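Local structure of minor fimbrium tip subunit Mfa3 (Porphyromonas gingivalis ATCC 33277, 5NF4) at residues D64-V76 with H88-F102. The protein forms part of the tip of the minor fimbriae, filaments that mediate biofilm formation and adhesion to host cells and other oral bacteria. Residues are numbered along the deposited sequence; the frame is centred on the assembly and turned at random.
Sequences DFEDRVHSLAMLV and HFSSSIGSGTSTYVF
The Y100 ring receives V69 CG1 at its edge, in plane, with CG1 3.6 Å from Y100 CE2, while S90 CB lies over one face toward the rim. This packing illustrates how a β-hairpin, here strands 71-78 and 84-91, is tied to the strand that follows it in a β-sandwich domain. The rings of F102 and H88 lie nearly parallel, F102 CD1 over the centre of the H88 ring and H88 CD2 over that of F102, and M74 comes to the edge of F102. This Met-aromatic contact sets M74 SD 5.3 Å from the centroid of the F102 ring; the bend at the end of the M74 chain (chi3 68°) brings CE to F102 CE1 as well. A third flat group, the R68 guanidinium, takes the edge of the F65 ring on one face, CE1 over its centre, in an edge-to-face contact, while G96 N lies toward the rim of the opposite face.

The hairpin strands run antiparallel, L72 with S90 and M74 with H88 forming the hydrogen-bonded pairs; the axis of segment 99-102 passes 8.9 Å from that of segment 71-76, at 44° to it. The side chains of L72, M74, S90 and H88 share the sheet face that meets Y100 and F102, and L72 also packs on A47 of strand 41-49. On the other face F89, with its CG anti to the backbone N, extends beside S71 and A73, and helix 122-126 touches both A73 and F89.

Beyond the regular pairing, S92 N still bonds H70 O, and V69 N donates to T97 O at 2.8 Å in a nearly straight bond. R68 NH1 and H70 NE2 both hydrogen-bond N155 O. Y100 OH donates to V69 O at 2.8 Å, tilted 27° from the carbonyl plane.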
loop_
_atom_site.group_PDB
_atom_site.type_symbol
_atom_site.label_atom_id
_atom_site.label_comp_id
_atom_site.label_asym_id
_atom_site.label_seq_id
_atom_site.Cartn_x
_atom_site.Cartn_y
_atom_site.Cartn_z
ATOM N N ASP A 64 -3.781 14.910 5.759
ATOM C CA ASP A 64 -2.716 14.544 4.840
ATOM C C ASP A 64 -1.646 13.687 5.505
ATOM O O ASP A 64 -0.573 13.510 4.936
ATOM C CB ASP A 64 -2.049 15.791 4.235
ATOM C CG ASP A 64 -1.139 16.522 5.223
ATOM O OD1 ASP A 64 -1.341 16.394 6.449
ATOM O OD2 ASP A 64 -0.227 17.249 4.768
ATOM N N PHE A 65 -1.932 13.136 6.687
ATOM C CA PHE A 65 -1.001 12.192 7.305
ATOM C C PHE A 65 -0.699 11.015 6.353
ATOM O O PHE A 65 0.425 10.471 6.349
ATOM C CB PHE A 65 -1.564 11.672 8.645
ATOM C CG PHE A 65 -1.658 12.723 9.747
ATOM C CD1 PHE A 65 -0.843 13.849 9.746
ATOM C CD2 PHE A 65 -2.560 12.558 10.797
ATOM C CE1 PHE A 65 -0.936 14.801 10.764
ATOM C CE2 PHE A 65 -2.662 13.500 11.820
ATOM C CZ PHE A 65 -1.851 14.623 11.804
ATOM N N GLU A 66 -1.684 10.644 5.525
ATOM C CA GLU A 66 -1.549 9.512 4.586
ATOM C C GLU A 66 -0.476 9.781 3.532
ATOM O O GLU A 66 0.027 8.856 2.901
ATOM C CB GLU A 66 -2.861 9.222 3.826
ATOM C CG GLU A 66 -4.114 8.964 4.651
ATOM C CD GLU A 66 -5.355 8.748 3.764
ATOM O OE1 GLU A 66 -6.361 8.211 4.257
ATOM O OE2 GLU A 66 -5.352 9.144 2.577
ATOM N N ASP A 67 -0.182 11.054 3.313
ATOM C CA ASP A 67 0.708 11.454 2.217
ATOM C C ASP A 67 2.109 11.847 2.665
ATOM O O ASP A 67 2.963 12.167 1.838
ATOM C CB ASP A 67 0.077 12.637 1.478
ATOM C CG ASP A 67 -1.327 12.343 1.006
ATOM O OD1 ASP A 67 -1.603 11.176 0.658
ATOM O OD2 ASP A 67 -2.157 13.270 0.985
ATOM N N ARG A 68 2.342 11.870 3.968
ATOM C CA ARG A 68 3.577 12.450 4.483
ATOM C C ARG A 68 4.731 11.504 4.298
ATOM O O ARG A 68 4.621 10.313 4.574
ATOM C CB ARG A 68 3.436 12.810 5.961
ATOM C CG ARG A 68 2.799 14.161 6.194
ATOM C CD ARG A 68 2.717 14.512 7.666
ATOM N NE ARG A 68 1.857 15.675 7.892
ATOM C CZ ARG A 68 1.818 16.379 9.017
ATOM N NH1 ARG A 68 2.606 16.063 10.041
ATOM N NH2 ARG A 68 0.997 17.418 9.112
ATOM N N VAL A 69 5.836 12.052 3.801
ATOM C CA VAL A 69 7.062 11.308 3.670
ATOM C C VAL A 69 8.062 11.924 4.636
ATOM O O VAL A 69 8.643 12.969 4.352
ATOM C CB VAL A 69 7.617 11.350 2.235
ATOM C CG1 VAL A 69 8.845 10.455 2.132
ATOM C CG2 VAL A 69 6.543 10.919 1.228
ATOM N N HIS A 70 8.276 11.229 5.749
ATOM C CA HIS A 70 9.120 11.688 6.856
ATOM C C HIS A 70 10.599 11.411 6.638
ATOM O O HIS A 70 11.453 12.159 7.097
ATOM C CB HIS A 70 8.679 10.998 8.146
ATOM C CG HIS A 70 7.307 11.389 8.583
ATOM N ND1 HIS A 70 6.180 10.690 8.206
ATOM C CD2 HIS A 70 6.877 12.432 9.331
ATOM C CE1 HIS A 70 5.117 11.277 8.729
ATOM N NE2 HIS A 70 5.512 12.340 9.411
ATOM N N SER A 71 10.877 10.302 5.981
ATOM C CA SER A 71 12.234 9.965 5.580
ATOM C C SER A 71 12.199 9.271 4.244
ATOM O O SER A 71 11.220 8.626 3.895
ATOM C CB SER A 71 12.917 9.074 6.613
ATOM O OG SER A 71 12.326 7.782 6.620
ATOM N N LEU A 72 13.287 9.392 3.496
ATOM C CA LEU A 72 13.388 8.780 2.191
ATOM C C LEU A 72 14.825 8.362 1.913
ATOM O O LEU A 72 15.712 9.210 1.885
ATOM C CB LEU A 72 12.913 9.762 1.111
ATOM C CG LEU A 72 13.020 9.247 -0.327
ATOM C CD1 LEU A 72 12.080 8.061 -0.539
ATOM C CD2 LEU A 72 12.763 10.371 -1.320
ATOM N N ALA A 73 15.037 7.074 1.704
ATOM C CA ALA A 73 16.340 6.559 1.297
ATOM C C ALA A 73 16.319 6.223 -0.173
ATOM O O ALA A 73 15.358 5.651 -0.681
ATOM C CB ALA A 73 16.727 5.339 2.094
ATOM N N MET A 74 17.385 6.610 -0.868
ATOM C CA MET A 74 17.563 6.242 -2.248
ATOM C C MET A 74 18.864 5.465 -2.309
ATOM O O MET A 74 19.875 5.952 -1.785
ATOM C CB MET A 74 17.652 7.476 -3.168
ATOM C CG MET A 74 17.765 7.066 -4.641
ATOM S SD MET A 74 18.147 8.444 -5.749
ATOM C CE MET A 74 19.818 8.742 -5.170
ATOM N N LEU A 75 18.832 4.299 -2.935
ATOM C CA LEU A 75 20.038 3.493 -3.139
ATOM C C LEU A 75 20.088 3.089 -4.616
ATOM O O LEU A 75 19.095 2.629 -5.200
ATOM C CB LEU A 75 20.059 2.271 -2.216
ATOM C CG LEU A 75 20.065 2.557 -0.714
ATOM C CD1 LEU A 75 18.636 2.545 -0.194
ATOM C CD2 LEU A 75 20.951 1.551 0.065
ATOM N N VAL A 76 21.264 3.276 -5.214
ATOM C CA VAL A 76 21.453 3.126 -6.652
ATOM C C VAL A 76 22.562 2.111 -6.898
ATOM O O VAL A 76 23.626 2.158 -6.247
ATOM C CB VAL A 76 21.817 4.475 -7.324
ATOM C CG1 VAL A 76 21.701 4.302 -8.844
ATOM C CG2 VAL A 76 20.922 5.605 -6.806
ATOM N N HIS A 88 21.442 8.154 -0.976
ATOM C CA HIS A 88 21.055 9.432 -0.427
ATOM C C HIS A 88 20.001 9.221 0.638
ATOM O O HIS A 88 19.149 8.362 0.486
ATOM C CB HIS A 88 20.494 10.357 -1.509
ATOM C CG HIS A 88 20.183 11.719 -1.003
ATOM N ND1 HIS A 88 21.064 12.772 -1.126
ATOM C CD2 HIS A 88 19.116 12.197 -0.326
ATOM C CE1 HIS A 88 20.536 13.847 -0.573
ATOM N NE2 HIS A 88 19.365 13.518 -0.059
ATOM N N PHE A 89 20.060 10.029 1.692
ATOM C CA PHE A 89 19.022 9.944 2.719
ATOM C C PHE A 89 18.430 11.327 2.990
ATOM O O PHE A 89 19.161 12.328 3.135
ATOM C CB PHE A 89 19.582 9.319 3.999
ATOM C CG PHE A 89 18.564 9.184 5.073
ATOM C CD1 PHE A 89 17.655 8.161 5.030
ATOM C CD2 PHE A 89 18.509 10.108 6.108
ATOM C CE1 PHE A 89 16.679 8.019 6.052
ATOM C CE2 PHE A 89 17.550 9.991 7.119
ATOM C CZ PHE A 89 16.634 8.960 7.074
ATOM N N SER A 90 17.099 11.407 3.005
ATOM C CA SER A 90 16.415 12.678 3.305
ATOM C C SER A 90 15.511 12.482 4.496
ATOM O O SER A 90 14.958 11.416 4.667
ATOM C CB SER A 90 15.565 13.162 2.131
ATOM O OG SER A 90 16.250 13.094 0.902
ATOM N N SER A 91 15.359 13.533 5.286
ATOM C CA SER A 91 14.388 13.517 6.368
ATOM C C SER A 91 13.810 14.912 6.541
ATOM O O SER A 91 14.416 15.918 6.160
ATOM C CB SER A 91 15.022 12.999 7.667
ATOM O OG SER A 91 16.068 13.843 8.096
ATOM N N SER A 92 12.604 14.957 7.085
ATOM C CA SER A 92 11.953 16.213 7.357
ATOM C C SER A 92 11.821 16.281 8.856
ATOM O O SER A 92 11.216 15.400 9.478
ATOM C CB SER A 92 10.601 16.302 6.655
ATOM O OG SER A 92 9.953 17.528 6.937
ATOM N N ILE A 93 12.455 17.297 9.428
ATOM C CA ILE A 93 12.391 17.538 10.856
ATOM C C ILE A 93 10.926 17.712 11.224
ATOM O O ILE A 93 10.484 17.316 12.301
ATOM C CB ILE A 93 13.228 18.778 11.257
ATOM C CG1 ILE A 93 13.171 19.006 12.773
ATOM C CG2 ILE A 93 12.779 20.019 10.478
ATOM C CD1 ILE A 93 13.846 17.912 13.577
ATOM N N GLY A 94 10.177 18.282 10.288
ATOM C CA GLY A 94 8.750 18.454 10.431
ATOM C C GLY A 94 8.332 19.641 9.589
ATOM O O GLY A 94 9.163 20.218 8.882
ATOM N N SER A 95 7.051 20.001 9.636
ATOM C CA SER A 95 6.037 19.225 10.342
ATOM C C SER A 95 5.778 17.931 9.582
ATOM O O SER A 95 5.479 16.889 10.173
ATOM C CB SER A 95 4.747 20.036 10.490
ATOM O OG SER A 95 4.364 20.627 9.259
ATOM N N GLY A 96 5.914 18.011 8.261
ATOM C CA GLY A 96 5.757 16.860 7.397
ATOM C C GLY A 96 5.580 17.264 5.946
ATOM O O GLY A 96 4.571 17.874 5.592
ATOM N N THR A 97 6.560 16.926 5.110
ATOM C CA THR A 97 6.468 17.182 3.672
ATOM C C THR A 97 5.987 15.945 2.925
ATOM O O THR A 97 5.977 14.846 3.471
ATOM C CB THR A 97 7.826 17.659 3.081
ATOM O OG1 THR A 97 7.713 17.798 1.658
ATOM C CG2 THR A 97 8.949 16.685 3.395
ATOM N N SER A 98 5.541 16.127 1.688
ATOM C CA SER A 98 5.129 14.982 0.866
ATOM C C SER A 98 6.060 14.808 -0.319
ATOM O O SER A 98 5.884 13.898 -1.126
ATOM C CB SER A 98 3.706 15.159 0.347
ATOM O OG SER A 98 3.666 16.168 -0.658
ATOM N N THR A 99 7.032 15.704 -0.432
ATOM C CA THR A 99 7.947 15.702 -1.575
ATOM C C THR A 99 9.376 16.042 -1.169
ATOM O O THR A 99 9.589 16.875 -0.278
ATOM C CB THR A 99 7.522 16.725 -2.634
ATOM O OG1 THR A 99 7.724 18.039 -2.106
ATOM C CG2 THR A 99 6.054 16.561 -3.023
ATOM N N TYR A 100 10.336 15.433 -1.873
ATOM C CA TYR A 100 11.757 15.712 -1.704
ATOM C C TYR A 100 12.351 16.030 -3.051
ATOM O O TYR A 100 12.051 15.370 -4.035
ATOM C CB TYR A 100 12.490 14.522 -1.068
ATOM C CG TYR A 100 12.176 14.403 0.401
ATOM C CD1 TYR A 100 12.776 15.241 1.330
ATOM C CD2 TYR A 100 11.240 13.497 0.853
ATOM C CE1 TYR A 100 12.470 15.144 2.671
ATOM C CE2 TYR A 100 10.927 13.396 2.179
ATOM C CZ TYR A 100 11.540 14.218 3.088
ATOM O OH TYR A 100 11.213 14.110 4.424
ATOM N N VAL A 101 13.151 17.082 -3.107
ATOM C CA VAL A 101 13.918 17.341 -4.302
ATOM C C VAL A 101 15.376 17.525 -3.869
ATOM O O VAL A 101 15.671 18.293 -2.945
ATOM C CB VAL A 101 13.363 18.570 -5.048
ATOM C CG1 VAL A 101 13.282 19.754 -4.133
ATOM C CG2 VAL A 101 14.236 18.911 -6.271
ATOM N N PHE A 102 16.279 16.797 -4.522
ATOM C CA PHE A 102 17.699 16.869 -4.176
ATOM C C PHE A 102 18.581 16.477 -5.361
ATOM O O PHE A 102 18.132 15.793 -6.276
ATOM C CB PHE A 102 18.002 15.963 -2.975
ATOM C CG PHE A 102 17.666 14.510 -3.184
ATOM C CD1 PHE A 102 18.576 13.617 -3.757
ATOM C CD2 PHE A 102 16.436 14.009 -2.780
ATOM C CE1 PHE A 102 18.264 12.267 -3.937
ATOM C CE2 PHE A 102 16.117 12.676 -2.960
ATOM C CZ PHE A 102 17.031 11.789 -3.525
#